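Local structure of lysine cyclodeaminase (Streptomyces pristinaespiralis, 5YU3) at residues A[204-218]-A[228-242]. The protein probably converts L-lysine to L-pipecolic acid with release of ammonia, using bound NAD, as a lyase of the ornithine cyclodeaminase/mu-crystallin family. Sequence-based numbering, arbitrary orientation.
With NA (sodium ion), chain E; NAD (nicotinamide-adenine-dinucleotide), chain F.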
loop_
_atom_site.group_PDB
_atom_site.type_symbol
_atom_site.label_atom_id
_atom_site.label_comp_id
_atom_site.label_asym_id
_atom_site.label_seq_id
_atom_site.Cartn_x
_atom_site.Cartn_y
_atom_site.Cartn_z
ATOM N N VAL A 204 10.961 -32.375 -11.878
ATOM C CA VAL A 204 10.420 -31.225 -11.163
ATOM C C VAL A 204 9.775 -30.327 -12.210
ATOM O O VAL A 204 10.254 -30.247 -13.343
ATOM C CB VAL A 204 11.532 -30.511 -10.361
ATOM C CG1 VAL A 204 12.753 -30.293 -11.231
ATOM C CG2 VAL A 204 11.030 -29.189 -9.763
ATOM N N ILE A 205 8.656 -29.698 -11.862
ATOM C CA ILE A 205 7.941 -28.819 -12.781
ATOM C C ILE A 205 7.684 -27.505 -12.059
ATOM O O ILE A 205 7.392 -27.510 -10.860
ATOM C CB ILE A 205 6.606 -29.439 -13.260
ATOM C CG1 ILE A 205 6.865 -30.661 -14.154
ATOM C CG2 ILE A 205 5.729 -28.407 -14.008
ATOM C CD1 ILE A 205 5.608 -31.484 -14.464
ATOM N N SER A 206 7.801 -26.388 -12.776
ATOM C CA SER A 206 7.240 -25.113 -12.335
ATOM C C SER A 206 6.168 -24.679 -13.324
ATOM O O SER A 206 6.414 -24.633 -14.534
ATOM C CB SER A 206 8.318 -24.012 -12.216
ATOM O OG SER A 206 9.186 -24.263 -11.137
ATOM N N THR A 207 4.975 -24.365 -12.815
ATOM C CA THR A 207 3.937 -23.735 -13.619
ATOM C C THR A 207 3.893 -22.255 -13.264
ATOM O O THR A 207 3.828 -21.902 -12.084
ATOM C CB THR A 207 2.558 -24.385 -13.405
ATOM O OG1 THR A 207 2.114 -24.193 -12.055
ATOM C CG2 THR A 207 2.626 -25.887 -13.687
ATOM N N ALA A 208 3.968 -21.391 -14.284
ATOM C CA ALA A 208 4.008 -19.946 -14.040
ATOM C C ALA A 208 3.412 -19.294 -15.286
ATOM O O ALA A 208 4.124 -18.810 -16.178
ATOM C CB ALA A 208 5.427 -19.441 -13.754
ATOM N N THR A 209 2.079 -19.329 -15.362
ATOM C CA THR A 209 1.347 -18.881 -16.532
ATOM C C THR A 209 0.462 -17.696 -16.186
ATOM O O THR A 209 0.108 -17.478 -15.024
ATOM C CB THR A 209 0.437 -19.989 -17.087
ATOM O OG1 THR A 209 -0.708 -20.107 -16.226
ATOM C CG2 THR A 209 1.177 -21.317 -17.132
ATOM N N SER A 210 0.059 -16.968 -17.224
ATOM C CA SER A 210 -0.988 -15.956 -17.113
ATOM C C SER A 210 -2.341 -16.514 -17.553
ATOM O O SER A 210 -3.144 -15.809 -18.172
ATOM C CB SER A 210 -0.619 -14.719 -17.928
ATOM O OG SER A 210 -0.252 -15.090 -19.248
ATOM N N VAL A 211 -2.602 -17.791 -17.249
ATOM C CA VAL A 211 -3.885 -18.400 -17.606
ATOM C C VAL A 211 -5.006 -17.636 -16.916
ATOM O O VAL A 211 -4.864 -17.173 -15.775
ATOM C CB VAL A 211 -3.910 -19.893 -17.232
ATOM C CG1 VAL A 211 -3.901 -20.092 -15.726
ATOM C CG2 VAL A 211 -5.133 -20.597 -17.858
ATOM N N ALA A 212 -6.125 -17.489 -17.614
ATOM C CA ALA A 212 -7.247 -16.729 -17.089
ATOM C C ALA A 212 -8.014 -17.530 -16.034
ATOM O O ALA A 212 -7.877 -18.752 -15.911
ATOM C CB ALA A 212 -8.190 -16.316 -18.220
ATOM N N VAL A 213 -8.827 -16.806 -15.261
ATOM C CA VAL A 213 -9.704 -17.427 -14.277
ATOM C C VAL A 213 -10.554 -18.487 -14.959
ATOM O O VAL A 213 -11.179 -18.232 -15.995
ATOM C CB VAL A 213 -10.580 -16.357 -13.598
ATOM C CG1 VAL A 213 -11.763 -17.006 -12.857
ATOM C CG2 VAL A 213 -9.748 -15.505 -12.655
ATOM N N GLY A 214 -10.567 -19.690 -14.383
ATOM C CA GLY A 214 -11.426 -20.755 -14.856
ATOM C C GLY A 214 -10.934 -21.512 -16.069
ATOM O O GLY A 214 -11.651 -22.399 -16.553
ATOM N N GLN A 215 -9.743 -21.202 -16.582
ATOM C CA GLN A 215 -9.243 -21.832 -17.798
ATOM C C GLN A 215 -8.108 -22.813 -17.532
ATOM O O GLN A 215 -7.452 -23.262 -18.480
ATOM C CB GLN A 215 -8.808 -20.770 -18.809
ATOM C CG GLN A 215 -9.920 -19.813 -19.218
ATOM C CD GLN A 215 -11.061 -20.512 -19.926
ATOM O OE1 GLN A 215 -10.864 -21.162 -20.955
ATOM N NE2 GLN A 215 -12.267 -20.387 -19.377
ATOM N N GLY A 216 -7.861 -23.164 -16.268
ATOM C CA GLY A 216 -7.006 -24.277 -15.964
ATOM C C GLY A 216 -7.673 -25.601 -16.311
ATOM O O GLY A 216 -8.837 -25.644 -16.726
ATOM N N PRO A 217 -6.929 -26.707 -16.141
ATOM C CA PRO A 217 -5.456 -26.802 -15.644
ATOM C C PRO A 217 -4.522 -26.504 -16.861
ATOM O O PRO A 217 -4.933 -26.651 -18.046
ATOM C CB PRO A 217 -5.339 -27.996 -15.203
ATOM C CG PRO A 217 -6.336 -28.879 -16.109
ATOM C CD PRO A 217 -7.386 -28.134 -16.315
ATOM N N VAL A 218 -3.295 -26.062 -16.562
ATOM C CA VAL A 218 -2.286 -25.868 -17.601
ATOM C C VAL A 218 -1.413 -27.095 -17.762
ATOM O O VAL A 218 -0.649 -27.183 -18.736
ATOM C CB VAL A 218 -1.389 -24.650 -17.297
ATOM C CG1 VAL A 218 -2.243 -23.410 -17.033
ATOM C CG2 VAL A 218 -0.457 -24.946 -16.113
ATOM N N LEU A 228 7.643 -36.825 -8.638
ATOM C CA LEU A 228 7.511 -35.473 -9.183
ATOM C C LEU A 228 7.267 -34.436 -8.091
ATOM O O LEU A 228 6.453 -34.643 -7.181
ATOM C CB LEU A 228 6.365 -35.430 -10.204
ATOM C CG LEU A 228 5.946 -34.036 -10.703
ATOM C CD1 LEU A 228 7.103 -33.355 -11.461
ATOM C CD2 LEU A 228 4.714 -34.101 -11.578
ATOM N N HIS A 229 7.995 -33.323 -8.176
ATOM C CA HIS A 229 7.699 -32.130 -7.394
ATOM C C HIS A 229 7.272 -30.998 -8.318
ATOM O O HIS A 229 7.938 -30.730 -9.325
ATOM C CB HIS A 229 8.902 -31.670 -6.571
ATOM C CG HIS A 229 8.649 -30.371 -5.884
ATOM N ND1 HIS A 229 7.706 -30.240 -4.888
ATOM C CD2 HIS A 229 9.163 -29.132 -6.087
ATOM C CE1 HIS A 229 7.664 -28.979 -4.488
ATOM N NE2 HIS A 229 8.543 -28.288 -5.194
ATOM N N ILE A 230 6.186 -30.313 -7.962
ATOM C CA ILE A 230 5.675 -29.193 -8.745
ATOM C C ILE A 230 5.755 -27.930 -7.902
ATOM O O ILE A 230 5.253 -27.909 -6.773
ATOM C CB ILE A 230 4.223 -29.412 -9.200
ATOM C CG1 ILE A 230 4.068 -30.741 -9.944
ATOM C CG2 ILE A 230 3.762 -28.219 -10.071
ATOM C CD1 ILE A 230 2.615 -31.047 -10.329
ATOM N N ASN A 231 6.366 -26.877 -8.456
ATOM C CA ASN A 231 6.221 -25.530 -7.909
ATOM C C ASN A 231 5.080 -24.863 -8.665
ATOM O O ASN A 231 5.211 -24.558 -9.856
ATOM C CB ASN A 231 7.517 -24.723 -8.039
ATOM C CG ASN A 231 8.708 -25.435 -7.447
ATOM O OD1 ASN A 231 8.814 -25.600 -6.231
ATOM N ND2 ASN A 231 9.625 -25.868 -8.313
ATOM N N ALA A 232 3.944 -24.679 -7.992
ATOM C CA ALA A 232 2.779 -24.034 -8.591
ATOM C C ALA A 232 2.887 -22.541 -8.295
ATOM O O ALA A 232 2.616 -22.092 -7.181
ATOM C CB ALA A 232 1.493 -24.645 -8.041
ATOM N N VAL A 233 3.332 -21.768 -9.286
ATOM C CA VAL A 233 3.796 -20.406 -9.017
ATOM C C VAL A 233 2.754 -19.397 -9.476
ATOM O O VAL A 233 2.619 -18.318 -8.881
ATOM C CB VAL A 233 5.155 -20.148 -9.698
ATOM C CG1 VAL A 233 5.574 -18.679 -9.557
ATOM C CG2 VAL A 233 6.210 -21.065 -9.100
ATOM N N GLY A 234 2.018 -19.735 -10.540
ATOM C CA GLY A 234 0.985 -18.854 -11.056
ATOM C C GLY A 234 -0.003 -18.475 -9.969
ATOM O O GLY A 234 -0.397 -19.327 -9.173
ATOM N N ALA A 235 -0.373 -17.197 -9.902
ATOM C CA ALA A 235 -1.189 -16.663 -8.815
ATOM C C ALA A 235 -1.525 -15.217 -9.122
ATOM O O ALA A 235 -0.617 -14.421 -9.369
ATOM C CB ALA A 235 -0.466 -16.728 -7.461
ATOM N N ASP A 236 -2.813 -14.876 -9.121
ATOM C CA ASP A 236 -3.232 -13.492 -9.306
ATOM C C ASP A 236 -4.675 -13.288 -8.857
ATOM O O ASP A 236 -4.917 -12.810 -7.743
ATOM C CB ASP A 236 -3.021 -13.060 -10.763
ATOM C CG ASP A 236 -3.518 -14.094 -11.780
ATOM O OD1 ASP A 236 -2.676 -14.655 -12.520
ATOM O OD2 ASP A 236 -4.747 -14.313 -11.870
ATOM N N LEU A 237 -5.633 -13.637 -9.710
ATOM C CA LEU A 237 -7.042 -13.435 -9.411
ATOM C C LEU A 237 -7.622 -14.635 -8.677
ATOM O O LEU A 237 -7.215 -15.781 -8.890
ATOM C CB LEU A 237 -7.833 -13.193 -10.695
ATOM C CG LEU A 237 -7.408 -11.985 -11.531
ATOM C CD1 LEU A 237 -7.973 -12.078 -12.942
ATOM C CD2 LEU A 237 -7.865 -10.693 -10.862
ATOM N N VAL A 238 -8.583 -14.361 -7.794
ATOM C CA VAL A 238 -9.367 -15.446 -7.226
ATOM C C VAL A 238 -10.026 -16.205 -8.367
ATOM O O VAL A 238 -10.567 -15.601 -9.302
ATOM C CB VAL A 238 -10.397 -14.898 -6.225
ATOM C CG1 VAL A 238 -11.406 -15.975 -5.854
ATOM C CG2 VAL A 238 -9.691 -14.371 -4.985
ATOM N N GLY A 239 -9.947 -17.539 -8.317
ATOM C CA GLY A 239 -10.501 -18.392 -9.350
ATOM C C GLY A 239 -9.500 -18.832 -10.403
ATOM O O GLY A 239 -9.852 -19.639 -11.273
ATOM N N LYS A 240 -8.279 -18.313 -10.358
ATOM C CA LYS A 240 -7.208 -18.738 -11.250
ATOM C C LYS A 240 -6.459 -19.877 -10.583
ATOM O O LYS A 240 -5.967 -19.724 -9.460
ATOM C CB LYS A 240 -6.254 -17.580 -11.557
ATOM C CG LYS A 240 -5.065 -17.966 -12.449
ATOM C CD LYS A 240 -3.731 -17.838 -11.717
ATOM C CE LYS A 240 -2.547 -18.059 -12.678
ATOM N NZ LYS A 240 -2.519 -17.034 -13.778
ATOM N N THR A 241 -6.403 -21.025 -11.258
ATOM C CA THR A 241 -5.601 -22.154 -10.818
ATOM C C THR A 241 -4.877 -22.732 -12.024
ATOM O O THR A 241 -5.227 -22.456 -13.178
ATOM C CB THR A 241 -6.456 -23.252 -10.168
ATOM O OG1 THR A 241 -7.462 -23.664 -11.102
ATOM C CG2 THR A 241 -7.123 -22.748 -8.882
ATOM N N GLU A 242 -3.868 -23.556 -11.745
ATOM C CA GLU A 242 -3.059 -24.143 -12.803
ATOM C C GLU A 242 -3.032 -25.661 -12.794
ATOM O O GLU A 242 -2.756 -26.256 -13.841
ATOM C CB GLU A 242 -1.611 -23.632 -12.711
ATOM C CG GLU A 242 -1.508 -22.133 -12.967
ATOM C CD GLU A 242 -0.085 -21.616 -12.888
ATOM O OE1 GLU A 242 0.659 -22.019 -11.967
ATOM O OE2 GLU A 242 0.277 -20.795 -13.757
HETATM NA NA NA E . 0.066 -20.928 -6.719
HETATM P PA NAD F . 4.416 -13.423 -18.097
HETATM O O1A NAD F . 3.294 -12.710 -18.785
HETATM O O2A NAD F . 5.843 -12.949 -18.289
HETATM O O5B NAD F . 4.403 -14.959 -18.578
HETATM C C5B NAD F . 3.210 -15.740 -18.446
HETATM C C4B NAD F . 3.219 -16.735 -19.597
HETATM O O4B NAD F . 2.145 -17.663 -19.426
HETATM C C3B NAD F . 2.975 -16.048 -20.944
HETATM O O3B NAD F . 4.087 -16.290 -21.833
HETATM C C2B NAD F . 1.701 -16.697 -21.460
HETATM O O2B NAD F . 1.683 -16.900 -22.871
HETATM C C1B NAD F . 1.716 -18.023 -20.734
HETATM N N9A NAD F . 0.424 -18.733 -20.623
HETATM C C8A NAD F . -0.813 -18.212 -20.450
HETATM N N7A NAD F . -1.744 -19.217 -20.372
HETATM C C5A NAD F . -1.076 -20.389 -20.491
HETATM C C6A NAD F . -1.413 -21.825 -20.504
HETATM N N6A NAD F . -2.693 -22.241 -20.356
HETATM N N1A NAD F . -0.397 -22.707 -20.640
HETATM C C2A NAD F . 0.890 -22.340 -20.787
HETATM N N3A NAD F . 1.270 -21.052 -20.802
HETATM C C4A NAD F . 0.348 -20.061 -20.656
HETATM O O3 NAD F . 4.067 -13.435 -16.510
HETATM P PN NAD F . 5.016 -13.902 -15.310
HETATM O O1N NAD F . 5.865 -15.057 -15.788
HETATM O O2N NAD F . 5.668 -12.668 -14.724
HETATM O O5D NAD F . 3.948 -14.415 -14.216
HETATM C C5D NAD F . 3.289 -15.671 -14.388
HETATM C C4D NAD F . 2.412 -15.940 -13.165
HETATM O O4D NAD F . 3.213 -15.947 -11.984
HETATM C C3D NAD F . 1.375 -14.849 -12.957
HETATM O O3D NAD F . 0.160 -15.457 -12.466
HETATM C C2D NAD F . 1.969 -14.013 -11.845
HETATM O O2D NAD F . 0.992 -13.233 -11.143
HETATM C C1D NAD F . 2.594 -15.109 -11.006
HETATM N N1N NAD F . 3.593 -14.661 -10.043
HETATM C C2N NAD F . 3.694 -15.339 -8.892
HETATM C C3N NAD F . 4.618 -14.971 -7.924
HETATM C C7N NAD F . 4.702 -15.771 -6.667
HETATM O O7N NAD F . 5.326 -15.348 -5.715
HETATM N N7N NAD F . 4.111 -16.978 -6.640
HETATM C C4N NAD F . 5.485 -13.901 -8.165
HETATM C C5N NAD F . 5.374 -13.237 -9.385
HETATM C C6N NAD F . 4.421 -13.639 -10.322
HETATM O O HOH W 1 -5.032 -14.597 -14.812
HETATM O O HOH W 2 -7.453 -20.703 -14.022
HETATM O O HOH W 3 -9.415 -23.074 -13.842
#
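Glu242 brings its carboxylate to Thr207 and Thr209 at the C-terminal end of strand 204-207, which runs parallel to strand 229-232 in the Rossmann-type NAD-binding sheet. With CG beside the backbone N (chi1 -65°), the extended chain carries the acid to both threonines. Thr207 OG1 donates to Glu242 OE1 at 2.6 Å, from above the carboxylate plane. Glu242 OE2 takes two bonds, from Thr209 N at 2.8 Å nearly along its C-O axis and from Thr209 OG1 at 2.7 Å on the anti lone pair. An alanine here would probably leave all three donors without their shared acceptor. Threonine suits position 207: its hydroxyl (chi1 64°) turns to Glu242 while Thr207 O accepts from Val233 N (2.8 Å) and Gly234 N. Val213, in the type II turn 212-215, meets the type II turn 237-240: its CG2 lies 3.6 Å from Leu237 CB, the side chains crossing at about a right angle, while CG1 packs over Gly239, where a side chain would clash. Lys240, bent at chi2 (-115°), salt-bridges Asp236 OD1, which also accepts from O3D of NAD's nicotinamide ribose. The same ammonium ties down the loop after strand 204-207, donating to Thr209 O at 2.9 Å and, on an in-plane lone pair, to Val211 O at 3.1 Å.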